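Local atomic coordinates of phosphoribosylaminoimidazole-succinocarboxamide synthase (Saccharomyces cerevisiae, PDB entry 2CNQ), a protein that catalyses the ATP-dependent joining of aspartate to carboxyaminoimidazole ribotide, giving SAICAR in de novo purine biosynthesis. Residues V278-P281 with Q282-D286; G123-T126 with G127-K131. All coordinates share one frame; numbering follows the deposited sequence. Where two conformers were deposited one is given.

In the fold
Interactions 1 and 2 are both local and do not touch. Their centres are 26 Å apart and their nearest atoms about 17 Å apart. Each lies where a loop enters a helix, and P281 O and T126 O each accept a backbone N-H four residues on. Interaction 2 is part of the active site. G127 and S128 belong to the pocket of the bound nucleotide AMZ, and S128 holds its phosphate; G127 also lies about 5 Å from a bound succinate. Interaction 1 is structural packing at the start of helix 282-300. The M280 side chain is about 11 Å from a bound ADP, too far to touch it.

Interaction 1: V278-P281 with Q282-D286; sequences VKMP and QDIVD
M280 and P281 pack on I284 and V285 where the chain enters helix 282-300. Just before them, K279 is linked to Q282 through water. The water accepts weakly from K279 NZ and donates to Q282 OE1. Its two positions are too close together to be filled at once, and Q282 has two conformers, so this bridge is doubtful in detail. In one conformer of Q282, the bend at chi2 (70°) turns its amide forward along the helix, where NE2 donates to D286 OD2 at 2.8 Å. D286 OD2 lies near the Q282 amide plane, while NE2 comes from above the D286 carboxylate plane.

M280 makes its contact at the root of the side chain. Its CB lies 3.7 Å from V285 CG2 and 4.1 Å from I284 CG2. Its CE also meets V285 CG2, at 3.9 Å, so the bent chain touches this methyl with both its root and its end. The side chains of M280 and V285 cross at about a right angle.

P281 is the N-cap residue. Its O accepts from V285 N at 2.9 Å in a nearly straight bond (167°), and weakly from I284 N. The proline ring lies alongside I284, with CD 3.8 Å from CG1.

One step on, D283 forms a salt bridge with R287 in the next turn. Helix 261-269 covers the apolar side: L263 meets M280, and W266 meets P281 and I284. I39 and I50 also touch M280. N48 bonds to M280 N, which ties the entry to helix 282-300 to the loop near strand 44-45.

Interaction 2: G123-T126 with G127-K131; sequences GYIT and GSAWK. With AMZ (aminoimidazole 4-carboxamide ribonucleotide), chain C.
T126 O accepts from W130 N at 3.1 Å, with a straight N-H (163°) that approaches from above the carbonyl plane, and more weakly from A129 N. The W130 bond, i to i+4, lies at the entry to helix 127-136. G127 has a positive phi (61°). A side chain here would run into T126 C and into phosphate oxygen OP2 of AMZ.

I125 packs against the helix. With CG1 anti to the backbone N (chi1 -167°), the extended chain runs across W130, and CG1 sits 3.7 Å from W130 N. CD1 meets CE3 of the indole at the edge, near the ring plane, at 3.8 Å; CG2 comes to the same atom tilted out of that plane. The two side chains cross at about a right angle. A129 CB completes the apolar patch, 4.1 Å from I125 CG1. Cutting I125 back to an alanine is likely to open a gap beside W130 and A129 and leave the indole edge at CE3 without its aliphatic neighbour.

S128 faces the ligand. Its N donates to AMZ OP2 at 2.9 Å, nearly straight. Its OG lies 2.6 Å from OP1, but N173 OD1 competes for the same proton. The phosphate thus meets the N-terminal end of a helix, whose dipole is likely to favour the negative charge. R122 also bonds to AMZ.

Strand 113-122 ends just before G123, where the chain turns a corner before the helix. I125 rests on F154 of strand 153-159, and both I125 and A129 touch V139 of strand 138-139. T126 lies against D215 of strand 211-223.

Interaction 1: V278-P281 with Q282-D286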
loop_
_atom_site.group_PDB
_atom_site.type_symbol
_atom_site.label_atom_id
_atom_site.label_comp_id
_atom_site.label_asym_id
_atom_site.label_seq_id
_atom_site.Cartn_x
_atom_site.Cartn_y
_atom_site.Cartn_z
ATOM N N VAL A 278 10.693 -4.208 -18.094
ATOM C CA VAL A 278 11.900 -3.521 -17.731
ATOM C C VAL A 278 12.644 -4.338 -16.719
ATOM O O VAL A 278 12.117 -4.720 -15.693
ATOM C CB VAL A 278 11.616 -2.147 -17.184
ATOM C CG1 VAL A 278 12.827 -1.535 -16.554
ATOM C CG2 VAL A 278 11.109 -1.276 -18.300
ATOM N N LYS A 279 13.896 -4.553 -17.006
ATOM C CA LYS A 279 14.768 -5.221 -16.096
ATOM C C LYS A 279 15.451 -4.179 -15.278
ATOM O O LYS A 279 16.260 -3.405 -15.779
ATOM C CB LYS A 279 15.782 -6.051 -16.851
ATOM C CG LYS A 279 16.645 -6.884 -15.899
ATOM C CD LYS A 279 16.667 -8.398 -16.199
ATOM C CE LYS A 279 17.150 -9.221 -14.997
ATOM N NZ LYS A 279 18.528 -8.884 -14.648
ATOM N N MET A 280 15.098 -4.106 -14.019
ATOM C CA MET A 280 15.800 -3.223 -13.144
ATOM C C MET A 280 17.196 -3.737 -13.022
ATOM O O MET A 280 17.384 -4.896 -12.712
ATOM C CB MET A 280 15.184 -3.257 -11.776
ATOM C CG MET A 280 13.795 -2.716 -11.716
ATOM S SD MET A 280 13.071 -2.975 -10.123
ATOM C CE MET A 280 12.822 -4.731 -10.197
ATOM N N PRO A 281 18.182 -2.886 -13.206
ATOM C CA PRO A 281 19.520 -3.310 -12.927
ATOM C C PRO A 281 19.621 -3.753 -11.506
ATOM O O PRO A 281 18.880 -3.309 -10.640
ATOM C CB PRO A 281 20.331 -2.041 -13.154
ATOM C CG PRO A 281 19.516 -1.279 -14.142
ATOM C CD PRO A 281 18.115 -1.518 -13.709
ATOM N N GLN A 282 20.587 -4.596 -11.249
ATOM C CA GLN A 282 20.733 -5.108 -9.918
ATOM C C GLN A 282 20.877 -4.000 -8.913
ATOM O O GLN A 282 20.378 -4.107 -7.820
ATOM C CB GLN A 282 21.945 -6.007 -9.855
ATOM C CG GLN A 282 22.080 -6.748 -8.564
ATOM C CD GLN A 282 21.022 -7.804 -8.416
ATOM O OE1 GLN A 282 20.927 -8.722 -9.241
ATOM N NE2 GLN A 282 20.196 -7.679 -7.389
ATOM N N ASP A 283 21.572 -2.942 -9.261
ATOM C CA ASP A 283 21.741 -1.842 -8.357
ATOM C C ASP A 283 20.414 -1.257 -7.951
ATOM O O ASP A 283 20.229 -0.860 -6.815
ATOM C CB ASP A 283 22.539 -0.779 -9.102
ATOM C CG ASP A 283 22.788 0.408 -8.309
ATOM O OD1 ASP A 283 23.417 0.239 -7.268
ATOM O OD2 ASP A 283 22.362 1.502 -8.719
ATOM N N ILE A 284 19.493 -1.184 -8.893
ATOM C CA ILE A 284 18.198 -0.629 -8.622
ATOM C C ILE A 284 17.376 -1.592 -7.820
ATOM O O ILE A 284 16.682 -1.192 -6.918
ATOM C CB ILE A 284 17.536 -0.256 -9.930
ATOM C CG1 ILE A 284 18.362 0.804 -10.658
ATOM C CG2 ILE A 284 16.132 0.214 -9.714
ATOM C CD1 ILE A 284 18.679 2.035 -9.847
ATOM N N VAL A 285 17.455 -2.873 -8.135
ATOM C CA VAL A 285 16.809 -3.862 -7.302
ATOM C C VAL A 285 17.289 -3.707 -5.906
ATOM O O VAL A 285 16.517 -3.651 -4.961
ATOM C CB VAL A 285 17.131 -5.267 -7.801
ATOM C CG1 VAL A 285 16.642 -6.296 -6.826
ATOM C CG2 VAL A 285 16.551 -5.497 -9.154
ATOM N N ASP A 286 18.590 -3.674 -5.746
ATOM C CA ASP A 286 19.149 -3.695 -4.425
ATOM C C ASP A 286 18.815 -2.441 -3.681
ATOM O O ASP A 286 18.486 -2.486 -2.516
ATOM C CB ASP A 286 20.641 -3.860 -4.514
ATOM C CG ASP A 286 21.055 -5.219 -5.016
ATOM O OD1 ASP A 286 22.255 -5.351 -5.289
ATOM O OD2 ASP A 286 20.232 -6.135 -5.101
HETATM O O HOH W 1 19.330 -8.863 -11.446
HETATM O O HOH W 2 20.644 -8.294 -12.350
#

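Interaction 2: G123-T126 with G127-K131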
loop_
_atom_site.group_PDB
_atom_site.type_symbol
_atom_site.label_atom_id
_atom_site.label_comp_id
_atom_site.label_asym_id
_atom_site.label_seq_id
_atom_site.Cartn_x
_atom_site.Cartn_y
_atom_site.Cartn_z
ATOM N N GLY A 123 -0.422 13.788 3.790
ATOM C CA GLY A 123 -0.005 14.701 4.821
ATOM C C GLY A 123 0.865 15.800 4.319
ATOM O O GLY A 123 0.969 16.852 4.944
ATOM N N TYR A 124 1.507 15.564 3.197
ATOM C CA TYR A 124 2.504 16.421 2.642
ATOM C C TYR A 124 2.272 16.447 1.182
ATOM O O TYR A 124 1.809 15.481 0.581
ATOM C CB TYR A 124 3.882 15.875 2.911
ATOM C CG TYR A 124 4.218 15.814 4.356
ATOM C CD1 TYR A 124 3.657 14.861 5.180
ATOM C CD2 TYR A 124 5.103 16.706 4.904
ATOM C CE1 TYR A 124 3.971 14.823 6.504
ATOM C CE2 TYR A 124 5.417 16.652 6.236
ATOM C CZ TYR A 124 4.845 15.721 7.023
ATOM O OH TYR A 124 5.140 15.636 8.344
ATOM N N ILE A 125 2.607 17.567 0.573
ATOM C CA ILE A 125 2.297 17.743 -0.809
ATOM C C ILE A 125 3.420 17.274 -1.671
ATOM O O ILE A 125 4.513 17.800 -1.643
ATOM C CB ILE A 125 1.867 19.172 -1.084
ATOM C CG1 ILE A 125 1.260 19.241 -2.458
ATOM C CG2 ILE A 125 2.954 20.206 -0.888
ATOM C CD1 ILE A 125 0.540 20.519 -2.726
ATOM N N THR A 126 3.150 16.263 -2.472
ATOM C CA THR A 126 4.117 15.698 -3.343
ATOM C C THR A 126 3.389 14.975 -4.429
ATOM O O THR A 126 2.186 14.942 -4.483
ATOM C CB THR A 126 5.064 14.770 -2.561
ATOM O OG1 THR A 126 6.119 14.376 -3.402
ATOM C CG2 THR A 126 4.383 13.545 -2.047
ATOM N N GLY A 127 4.119 14.413 -5.347
ATOM C CA GLY A 127 3.518 13.529 -6.294
ATOM C C GLY A 127 2.479 14.218 -7.106
ATOM O O GLY A 127 2.639 15.359 -7.533
ATOM N N SER A 128 1.376 13.544 -7.303
ATOM C CA SER A 128 0.379 14.098 -8.176
ATOM C C SER A 128 -0.268 15.308 -7.573
ATOM O O SER A 128 -0.748 16.167 -8.284
ATOM C CB SER A 128 -0.627 13.038 -8.539
ATOM O OG SER A 128 -1.438 12.695 -7.474
ATOM N N ALA A 129 -0.296 15.396 -6.273
ATOM C CA ALA A 129 -0.872 16.545 -5.612
ATOM C C ALA A 129 -0.057 17.773 -5.870
ATOM O O ALA A 129 -0.588 18.845 -6.088
ATOM C CB ALA A 129 -0.973 16.290 -4.150
ATOM N N TRP A 130 1.244 17.646 -5.778
ATOM C CA TRP A 130 2.103 18.771 -6.024
ATOM C C TRP A 130 1.968 19.230 -7.443
ATOM O O TRP A 130 1.889 20.404 -7.721
ATOM C CB TRP A 130 3.522 18.373 -5.690
ATOM C CG TRP A 130 4.495 19.438 -6.000
ATOM C CD1 TRP A 130 5.473 19.372 -6.915
ATOM C CD2 TRP A 130 4.572 20.752 -5.414
ATOM N NE1 TRP A 130 6.157 20.550 -6.946
ATOM C CE2 TRP A 130 5.636 21.408 -6.024
ATOM C CE3 TRP A 130 3.855 21.421 -4.424
ATOM C CZ2 TRP A 130 5.986 22.709 -5.704
ATOM C CZ3 TRP A 130 4.220 22.700 -4.086
ATOM C CH2 TRP A 130 5.279 23.327 -4.715
ATOM N N LYS A 131 1.876 18.289 -8.353
ATOM C CA LYS A 131 1.728 18.659 -9.747
ATOM C C LYS A 131 0.481 19.473 -9.933
ATOM O O LYS A 131 0.498 20.504 -10.595
ATOM C CB LYS A 131 1.619 17.436 -10.612
ATOM C CG LYS A 131 2.920 16.799 -10.935
ATOM C CD LYS A 131 2.650 15.496 -11.642
ATOM C CE LYS A 131 3.784 15.035 -12.526
ATOM N NZ LYS A 131 3.855 13.545 -12.518
HETATM O O5 AMZ C . -1.442 1.273 -5.604
HETATM C C6 AMZ C . -2.046 2.264 -5.958
HETATM N N2 AMZ C . -3.025 2.246 -6.855
HETATM C C3A AMZ C . -1.740 3.559 -5.383
HETATM C C7A AMZ C . -0.755 3.817 -4.479
HETATM N N3 AMZ C . 0.108 3.016 -3.827
HETATM N N1 AMZ C . -2.372 4.704 -5.697
HETATM C C5 AMZ C . -1.802 5.653 -4.990
HETATM N N AMZ C . -0.798 5.128 -4.252
HETATM C C1 AMZ C . 0.010 5.851 -3.301
HETATM C C2 AMZ C . 1.332 6.310 -3.839
HETATM C C3 AMZ C . 1.620 7.515 -2.990
HETATM O O2 AMZ C . 2.127 7.031 -1.766
HETATM O O1 AMZ C . 2.284 5.274 -3.725
HETATM O O AMZ C . -0.690 7.028 -3.012
HETATM C C AMZ C . 0.227 8.090 -2.792
HETATM C C4 AMZ C . -0.094 9.239 -3.689
HETATM O O3 AMZ C . 0.328 8.916 -5.004
HETATM P P AMZ C . 0.261 10.055 -6.120
HETATM O OP1 AMZ C . -1.180 10.293 -6.430
HETATM O O4 AMZ C . 1.004 9.448 -7.287
HETATM O OP2 AMZ C . 0.908 11.298 -5.602
#